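Local structure of PLP-Dependent L-Arginine Hydroxylase MppP (Streptomyces wadayamensis, 6C92) at the interface of chains B and A. The protein hydroxylates L-arginine with the help of pyridoxal 5'-phosphate, and releases 2-ketoarginine as a product. Residues are numbered along the deposited sequence; one frame, centred on the assembly and turned at random. Chains: chain A, PLP-Dependent L-Arginine Hydroxylase MppP; chain B, PLP-Dependent L-Arginine Hydroxylase MppP.

The interface of chains B and A. Residues chain B 88, 92, 250; chain A 88-89, 91-92, 250.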
ATOM      1  N   TYR B  88      -4.217   0.579   0.987  1.00 16.08           N
ATOM      2  CA  TYR B  88      -3.906   0.714  -0.437  1.00 17.16           C
ATOM      3  C   TYR B  88      -4.386  -0.492  -1.232  1.00 18.71           C
ATOM      4  O   TYR B  88      -4.693  -0.373  -2.425  1.00 16.66           O
ATOM      5  CB  TYR B  88      -2.408   0.886  -0.648  1.00 16.81           C
ATOM      6  CG  TYR B  88      -1.827   2.082   0.007  1.00 15.57           C
ATOM      7  CD1 TYR B  88      -2.263   3.370  -0.324  1.00 16.68           C
ATOM      8  CD2 TYR B  88      -0.818   1.945   0.953  1.00 13.92           C
ATOM      9  CE1 TYR B  88      -1.702   4.491   0.264  1.00 16.45           C
ATOM     10  CE2 TYR B  88      -0.256   3.061   1.562  1.00 15.63           C
ATOM     11  CZ  TYR B  88      -0.712   4.329   1.222  1.00 15.79           C
ATOM     12  OH  TYR B  88      -0.166   5.450   1.794  1.00 18.40           O
ATOM     13  N   VAL B  92      -2.069  -5.269   1.355  1.00 15.57           N
ATOM     14  CA  VAL B  92      -1.559  -4.449   2.449  1.00 13.28           C
ATOM     15  C   VAL B  92      -2.357  -4.748   3.710  1.00 15.21           C
ATOM     16  O   VAL B  92      -1.788  -4.924   4.787  1.00 15.21           O
ATOM     17  CB  VAL B  92      -1.579  -2.960   2.084  1.00 13.75           C
ATOM     18  CG1 VAL B  92      -1.270  -2.100   3.290  1.00 17.68           C
ATOM     19  CG2 VAL B  92      -0.603  -2.661   0.926  1.00 15.08           C
ATOM     20  N   ILE B 250       1.893   2.033   8.861  1.00 14.88           N
ATOM     21  CA  ILE B 250       2.040   1.944   7.421  1.00 17.26           C
ATOM     22  C   ILE B 250       1.416   3.139   6.718  1.00 20.14           C
ATOM     23  O   ILE B 250       1.981   3.619   5.737  1.00 21.26           O
ATOM     24  CB  ILE B 250       1.485   0.606   6.896  1.00 16.98           C
ATOM     25  CG1 ILE B 250       2.400  -0.516   7.413  1.00 19.18           C
ATOM     26  CG2 ILE B 250       1.435   0.599   5.386  1.00 20.90           C
ATOM     27  CD1 ILE B 250       1.913  -1.885   7.135  1.00 26.45           C
TER
ATOM     28  N   TYR A  88       3.014   1.246  -3.535  1.00 19.31           N
ATOM     29  CA  TYR A  88       1.909   2.157  -3.224  1.00 16.86           C
ATOM     30  C   TYR A  88       2.357   3.385  -2.448  1.00 17.67           C
ATOM     31  O   TYR A  88       1.725   4.443  -2.554  1.00 16.77           O
ATOM     32  CB  TYR A  88       0.853   1.458  -2.396  1.00 14.63           C
ATOM     33  CG  TYR A  88       0.248   0.244  -3.065  1.00 15.91           C
ATOM     34  CD1 TYR A  88      -0.361   0.336  -4.318  1.00 21.41           C
ATOM     35  CD2 TYR A  88       0.270  -1.000  -2.429  1.00 15.11           C
ATOM     36  CE1 TYR A  88      -0.916  -0.778  -4.924  1.00 19.08           C
ATOM     37  CE2 TYR A  88      -0.293  -2.116  -3.027  1.00 16.76           C
ATOM     38  CZ  TYR A  88      -0.887  -1.998  -4.265  1.00 19.46           C
ATOM     39  OH  TYR A  88      -1.440  -3.110  -4.862  1.00 18.64           O
ATOM     40  N   SER A  89       3.393   3.260  -1.623  1.00 17.56           N
ATOM     41  CA  SER A  89       3.872   4.390  -0.832  1.00 15.41           C
ATOM     42  C   SER A  89       5.273   4.067  -0.385  1.00 16.51           C
ATOM     43  O   SER A  89       5.679   2.909  -0.395  1.00 16.03           O
ATOM     44  CB  SER A  89       3.016   4.638   0.402  1.00 16.63           C
ATOM     45  OG  SER A  89       3.254   3.576   1.337  1.00 17.35           O
ATOM     46  N   SER A  91       6.164   4.142   2.714  1.00 14.95           N
ATOM     47  CA  SER A  91       6.044   3.269   3.883  1.00 15.53           C
ATOM     48  C   SER A  91       5.848   1.800   3.501  1.00 15.78           C
ATOM     49  O   SER A  91       6.314   0.908   4.224  1.00 13.51           O
ATOM     50  CB  SER A  91       4.895   3.738   4.784  1.00 19.07           C
ATOM     51  OG  SER A  91       5.108   5.055   5.259  1.00 19.48           O
ATOM     52  N   VAL A  92       5.141   1.516   2.398  1.00 14.89           N
ATOM     53  CA  VAL A  92       5.078   0.141   1.912  1.00 15.04           C
ATOM     54  C   VAL A  92       6.473  -0.332   1.479  1.00 14.22           C
ATOM     55  O   VAL A  92       6.880  -1.452   1.798  1.00 16.47           O
ATOM     56  CB  VAL A  92       4.023   0.014   0.802  1.00 15.24           C
ATOM     57  CG1 VAL A  92       4.106  -1.344   0.094  1.00 18.41           C
ATOM     58  CG2 VAL A  92       2.602   0.226   1.384  1.00 15.86           C
ATOM     59  N   ILE A 250       3.483  -8.761  -1.860  1.00 19.05           N
ATOM     60  CA  ILE A 250       2.553  -7.679  -1.515  1.00 21.83           C
ATOM     61  C   ILE A 250       1.838  -7.118  -2.738  1.00 24.61           C
ATOM     62  O   ILE A 250       0.647  -6.814  -2.656  1.00 24.50           O
ATOM     63  CB  ILE A 250       3.285  -6.577  -0.723  1.00 22.45           C
ATOM     64  CG1 ILE A 250       3.665  -7.110   0.676  1.00 23.88           C
ATOM     65  CG2 ILE A 250       2.405  -5.324  -0.542  1.00 23.37           C
ATOM     66  CD1 ILE A 250       4.587  -6.271   1.420  1.00 27.39           C
TER
HETATM   67  O   HOH W   1       1.898   4.828   3.401  1.00 18.16           O
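B:Tyr88 and A:Tyr88 meet at the centre of a homotypic, nearly two-fold symmetric interface that joins the two subunits of the deposited assembly; dimers of this kind are usual among pyridoxal-phosphate enzymes of the aminotransferase family. The two tyrosines run past each other in opposite directions, so that each beta-carbon packs over the face of the partner's ring near CG, and the rings themselves are offset: B:Tyr88 CB stands 3.6 Å from A:Tyr88 CG. In both, CG is anti to the carbonyl carbon (chi1 -60° and -59°), which sends the rings outward towards the opposite subunit. Tyrosine suits this place because its long flat ring can pack against aliphatic carbon, while in B:Tyr88 the hydroxyl also reaches a polar margin. A valine from the partner's helix touches each ring: B:Val92 CG2 lies 3.8 Å from A:Tyr88 CD2, and A:Val92 CG2 takes the matching place 3.9 Å from B:Tyr88 CD2. The short, branched valine presents this methyl from its helix to the CD2 side of the ring. At the phenol end of B:Tyr88 the contact turns polar. Water 1, in the plane of the B:Tyr88 ring at its edge, is 2.7 Å from the hydroxyl OH, 2.6 Å from the backbone O of B:Ile250 at the end of helix 243-250, and 2.8 Å from A:Ser89 OG, thus linking the subunits. A:Ser89 also caps helix 90-101: its OG, placed between backbone N and carbonyl carbon (chi1 71°), accepts a hydrogen bond from A:Val92 N, 3.0 Å from OG, in a fairly straight bond that probably steadies the serine hydroxyl towards the water. Together, the apolar core and its water bridge probably help hold the two helix starts in register and so support the dimer.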